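Local atomic coordinates of glucose-resistance amylase regulator (Weissella paramesenteroides ATCC 33313, PDB entry 4RK6), a protein that probably regulates transcription as a LacI-family DNA-binding repressor and binds glucose in the cleft of its periplasmic-binding-protein-like sensor region. Residues Thr196-Gly201 with Gln228-Ala233; Asn206-His211 with Glu217-Val222. All coordinates share one frame; numbering follows the deposited sequence.

Contact 1 (Thr196-Gly201 with Gln228-Ala233); sequences TADMVG and QQTEIA. With GLC (alpha-D-glucopyranose), chain C.
Asp198 leaves helix 198-210 toward helix 229-232, and its side chain meets Thr230 at an oblique angle. Thr230 CG2 packs against the carboxylate, 3.2 Å from Asp198 OD1 and 3.4 Å from Asp198 CG. With chi1 at 67°, Thr230 OG1 lies between its own backbone N and carbonyl carbon, while the methyl is left to face the aspartate. Thr230 OG1 is hydrogen-bonded to Leu227 O and Arg277 NH1 instead.

The Asp198 carboxylate is gripped from the chain before helix 229-232. OD1 is hydrogen-bonded to Thr223 OG1 and Gly226 N, and OD2 to Leu227 N. One water adds a further link. It donates to Asp198 OD2 at 2.9 Å and accepts from Gln229 N at 3.0 Å. These bonds restrain the carboxylate and tie it to the chain leading into helix 229-232; the water reaches Gln229 of that helix. The amide N-H groups would probably help to stabilise its negative charge.

Met199, a selenomethionine, and Gln229 form the second pair. The Met199 chain bends at chi2 (-71°), and its CE comes within 3.4 Å of Gln229 OE1. Met199 SE lies 4.1 Å from Gln229 CG, so the glutamine's alkyl part is touched as well. Gln229 NE2 is hydrogen-bonded to Gln202 OE1 and also to Gln229 OE1 of the second subunit. This side of the contact therefore reaches the dimer interface.

At the other end, Ala197 is the N-cap residue of helix 198-210, and its CB lies 3.7 Å from glucose C6. Thr196 and Ala197 belong to the sugar pocket. The contact thus joins the start of helix 198-210, which follows strand 192-195, to helix 229-232, with Asp198 and Thr230 also resting on Thr239 of strand 238-241.

Contact 2 (Asn206-His211 with Glu217-Val222); sequences NAMSDH and EDLSIV
Met208, a selenomethionine, lays its terminal methyl against the backbone and side chain of Asp218. Its CE is 3.7 Å from Asp218 CB and also 3.7 Å from Asp218 O. The same methyl, Met208 CE, reaches Leu219 CB at 4.1 Å. One carbon at the end of a long chain therefore makes the closest contacts with both residues.

Met208 leaves helix 198-210 toward the segment that leads into strand 220-223. Its chain is bent twice, at chi2 (-53°) and chi3 (-75°). The second bend turns CE away from a straight extension of the chain and onto Asp218 CB and O and Leu219 CB. The side chains of Met208 and Asp218 are oblique to each other, and it is the CB of the aspartate that is touched. Its carboxylate is engaged elsewhere: OD2 is hydrogen-bonded to Thr214 N, in the loop between the two segments. Leu219 continues the apolar patch onto Leu204, one turn earlier on the helix.

Beyond Met208, His211 folds back on the helix. His211 ND1 donates to Ala207 O at 2.7 Å, in the carbonyl plane and on a lone pair, with an N-H...O angle of 163°. The oxygen lies close to the imidazole plane, so the bond restrains the ring's rotation.

This is the return of a beta-alpha-beta unit, where the chain leaves helix 198-210 and enters strand 220-223. Asp210 bonds away from the contact, to Tyr176 and to Arg234 of the second subunit. Across the contact the chemistry is van der Waals packing of one methyl on carbon atoms and a carbonyl oxygen. The two bends of Met208 bring that methyl to the segment, whereas Asp218 OD2 and His211 ND1 bond to backbone atoms on their own side.

In the fold
Both contacts use helix 198-210, contact 1 at its start and contact 2 toward its end. Their centres are about 13 Å apart, and Gly201 O packs on Ile221 CD1 where they touch. Both are largely buried, but contact 1 is nearer the centre of the chain, its centre about 12 Å away against about 22 Å for that of contact 2. Contact 1 is rich in polar groups, with a bridging water and a carboxylate held by backbone amides, and it adjoins the glucose pocket. Contact 2 relies on methyl packing where the helix returns to strand 220-223. Each also has residues that meet the second subunit.

Contact 1 (Thr196-Gly201 with Gln228-Ala233)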
# COMPACT_ATOMS: atom_id res chain seq x y z
N THR A 196 11.70 -2.56 -12.17
CA THR A 196 10.62 -1.75 -12.76
C THR A 196 9.64 -1.19 -11.72
O THR A 196 8.79 -0.36 -12.05
CB THR A 196 9.79 -2.51 -13.82
OG1 THR A 196 9.10 -3.62 -13.21
CG2 THR A 196 10.66 -2.97 -14.93
N ALA A 197 9.74 -1.66 -10.48
CA ALA A 197 8.99 -1.09 -9.36
C ALA A 197 9.76 -1.29 -8.09
O ALA A 197 10.64 -2.16 -8.02
CB ALA A 197 7.61 -1.71 -9.26
N ASP A 198 9.49 -0.46 -7.09
CA ASP A 198 10.24 -0.55 -5.83
C ASP A 198 10.26 -1.96 -5.19
O ASP A 198 11.30 -2.41 -4.70
CB ASP A 198 9.70 0.44 -4.80
CG ASP A 198 9.74 1.89 -5.29
OD1 ASP A 198 10.64 2.27 -6.07
OD2 ASP A 198 8.83 2.62 -4.86
N MSE A 199 9.11 -2.64 -5.20
CA MSE A 199 8.98 -3.97 -4.55
C MSE A 199 9.86 -4.98 -5.26
O MSE A 199 10.38 -5.87 -4.63
CB MSE A 199 7.53 -4.44 -4.50
CG MSE A 199 6.83 -3.90 -3.27
SE MSE A 199 7.58 -4.86 -1.73
CE MSE A 199 6.12 -4.22 -0.57
N VAL A 200 10.08 -4.81 -6.57
CA VAL A 200 10.99 -5.69 -7.29
C VAL A 200 12.38 -5.55 -6.68
O VAL A 200 13.08 -6.54 -6.45
CB VAL A 200 11.02 -5.37 -8.80
CG1 VAL A 200 12.07 -6.21 -9.52
CG2 VAL A 200 9.65 -5.55 -9.41
N GLY A 201 12.79 -4.31 -6.41
CA GLY A 201 14.07 -4.03 -5.77
C GLY A 201 14.18 -4.65 -4.38
O GLY A 201 15.21 -5.20 -4.01
N GLN A 228 7.74 4.61 -0.46
CA GLN A 228 8.27 4.33 0.87
C GLN A 228 9.16 3.09 0.98
O GLN A 228 10.11 3.09 1.75
CB GLN A 228 7.13 4.22 1.88
CG GLN A 228 7.60 3.99 3.31
CD GLN A 228 6.45 3.76 4.28
OE1 GLN A 228 5.45 3.12 3.96
NE2 GLN A 228 6.62 4.27 5.50
N GLN A 229 8.87 2.04 0.23
CA GLN A 229 9.73 0.84 0.30
C GLN A 229 11.21 1.13 0.06
O GLN A 229 12.09 0.47 0.65
CB GLN A 229 9.22 -0.25 -0.65
CG GLN A 229 9.60 -1.64 -0.24
CD GLN A 229 8.86 -2.10 1.02
OE1 GLN A 229 7.68 -1.76 1.23
NE2 GLN A 229 9.52 -2.87 1.84
N THR A 230 11.51 2.13 -0.78
CA THR A 230 12.91 2.48 -1.05
C THR A 230 13.65 3.06 0.16
O THR A 230 14.85 2.95 0.25
CB THR A 230 13.07 3.44 -2.24
OG1 THR A 230 12.51 4.73 -1.93
CG2 THR A 230 12.42 2.86 -3.47
N GLU A 231 12.89 3.65 1.08
CA GLU A 231 13.41 4.23 2.32
C GLU A 231 13.50 3.22 3.47
O GLU A 231 14.30 3.40 4.39
CB GLU A 231 12.50 5.38 2.76
CG GLU A 231 12.27 6.48 1.73
CD GLU A 231 10.99 7.28 1.97
OE1 GLU A 231 10.41 7.22 3.08
OE2 GLU A 231 10.55 7.98 1.04
N ILE A 232 12.65 2.20 3.44
CA ILE A 232 12.65 1.20 4.53
C ILE A 232 13.50 -0.02 4.19
O ILE A 232 13.88 -0.78 5.08
CB ILE A 232 11.23 0.81 5.02
CG1 ILE A 232 10.49 -0.04 4.02
CG2 ILE A 232 10.39 2.03 5.34
CD1 ILE A 232 9.06 -0.36 4.45
N ALA A 233 13.84 -0.18 2.92
CA ALA A 233 14.79 -1.22 2.49
C ALA A 233 16.14 -0.96 3.13
O ALA A 233 16.49 0.19 3.45
CB ALA A 233 14.95 -1.20 0.98
C1 GLC C . 2.45 1.40 -13.46
C2 GLC C . 2.81 2.85 -13.79
C3 GLC C . 4.30 3.11 -13.78
C4 GLC C . 4.92 2.50 -12.51
C5 GLC C . 4.65 1.00 -12.53
C6 GLC C . 5.21 0.31 -11.30
O1 GLC C . 2.60 0.67 -14.62
O2 GLC C . 2.33 3.20 -15.09
O3 GLC C . 4.44 4.52 -13.79
O4 GLC C . 6.28 2.81 -12.46
O5 GLC C . 3.27 0.74 -12.51
O6 GLC C . 4.62 0.79 -10.13
O HOH W 1 7.50 1.72 -2.39

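Contact 2 (Asn206-His211 with Glu217-Val222)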
# COMPACT_ATOMS: atom_id res chain seq x y z
N ASN A 206 16.37 -9.04 -0.81
CA ASN A 206 16.15 -10.19 0.06
C ASN A 206 16.71 -11.47 -0.53
O ASN A 206 17.21 -12.30 0.22
CB ASN A 206 14.67 -10.34 0.44
CG ASN A 206 14.27 -9.37 1.53
OD1 ASN A 206 15.10 -8.64 2.05
ND2 ASN A 206 13.01 -9.37 1.89
N ALA A 207 16.60 -11.65 -1.85
CA ALA A 207 17.12 -12.87 -2.47
C ALA A 207 18.62 -12.91 -2.25
O ALA A 207 19.19 -13.96 -1.91
CB ALA A 207 16.78 -12.94 -3.94
N MSE A 208 19.28 -11.76 -2.43
CA MSE A 208 20.74 -11.73 -2.23
C MSE A 208 21.08 -12.04 -0.80
O MSE A 208 21.95 -12.91 -0.53
CB MSE A 208 21.38 -10.40 -2.65
CG MSE A 208 21.14 -9.99 -4.12
SE MSE A 208 21.64 -11.37 -5.47
CE MSE A 208 23.56 -11.07 -5.25
N SER A 209 20.42 -11.35 0.14
CA SER A 209 20.70 -11.53 1.59
C SER A 209 20.46 -12.96 2.06
O SER A 209 21.22 -13.47 2.88
CB SER A 209 19.83 -10.61 2.46
OG SER A 209 20.10 -9.26 2.19
N ASP A 210 19.41 -13.58 1.54
CA ASP A 210 19.03 -14.94 1.94
C ASP A 210 19.99 -16.01 1.41
O ASP A 210 19.95 -17.16 1.85
CB ASP A 210 17.63 -15.28 1.42
CG ASP A 210 16.50 -14.54 2.17
OD1 ASP A 210 16.74 -13.91 3.22
OD2 ASP A 210 15.35 -14.68 1.71
N HIS A 211 20.83 -15.63 0.45
CA HIS A 211 21.80 -16.56 -0.18
C HIS A 211 23.23 -16.12 0.01
O HIS A 211 24.08 -16.33 -0.87
CB HIS A 211 21.45 -16.75 -1.64
CG HIS A 211 20.11 -17.38 -1.84
ND1 HIS A 211 18.94 -16.66 -1.85
CD2 HIS A 211 19.75 -18.67 -2.01
CE1 HIS A 211 17.91 -17.48 -2.00
NE2 HIS A 211 18.38 -18.71 -2.11
N GLU A 217 27.40 -4.80 -2.91
CA GLU A 217 28.69 -5.47 -3.19
C GLU A 217 28.53 -6.50 -4.29
O GLU A 217 29.37 -6.61 -5.17
CB GLU A 217 29.24 -6.17 -1.92
CG GLU A 217 29.86 -5.25 -0.87
CD GLU A 217 28.90 -4.19 -0.33
OE1 GLU A 217 29.30 -3.01 -0.30
OE2 GLU A 217 27.76 -4.53 0.06
N ASP A 218 27.44 -7.28 -4.22
CA ASP A 218 27.23 -8.40 -5.13
C ASP A 218 26.22 -8.14 -6.23
O ASP A 218 26.03 -8.98 -7.11
CB ASP A 218 26.81 -9.63 -4.32
CG ASP A 218 27.88 -10.04 -3.32
OD1 ASP A 218 29.05 -10.16 -3.73
OD2 ASP A 218 27.56 -10.23 -2.13
N LEU A 219 25.56 -6.98 -6.18
CA LEU A 219 24.56 -6.56 -7.17
C LEU A 219 24.12 -5.15 -6.84
O LEU A 219 23.65 -4.90 -5.74
CB LEU A 219 23.31 -7.46 -7.15
CG LEU A 219 22.21 -7.05 -8.13
CD1 LEU A 219 22.65 -7.23 -9.57
CD2 LEU A 219 20.89 -7.81 -7.87
N SER A 220 24.29 -4.24 -7.80
CA SER A 220 23.75 -2.89 -7.69
C SER A 220 22.29 -2.85 -8.16
O SER A 220 21.91 -3.59 -9.08
CB SER A 220 24.62 -1.93 -8.53
OG SER A 220 25.88 -1.71 -7.90
N ILE A 221 21.47 -1.98 -7.55
CA ILE A 221 20.07 -1.91 -7.90
C ILE A 221 19.64 -0.46 -7.99
O ILE A 221 20.00 0.35 -7.12
CB ILE A 221 19.15 -2.63 -6.86
CG1 ILE A 221 19.51 -4.11 -6.70
CG2 ILE A 221 17.68 -2.53 -7.24
CD1 ILE A 221 18.83 -4.72 -5.49
N VAL A 222 18.86 -0.15 -9.02
CA VAL A 222 18.11 1.11 -9.10
C VAL A 222 16.66 0.75 -9.37
O VAL A 222 16.36 -0.06 -10.25
CB VAL A 222 18.63 2.07 -10.19
CG1 VAL A 222 17.76 3.33 -10.22
CG2 VAL A 222 20.08 2.44 -9.96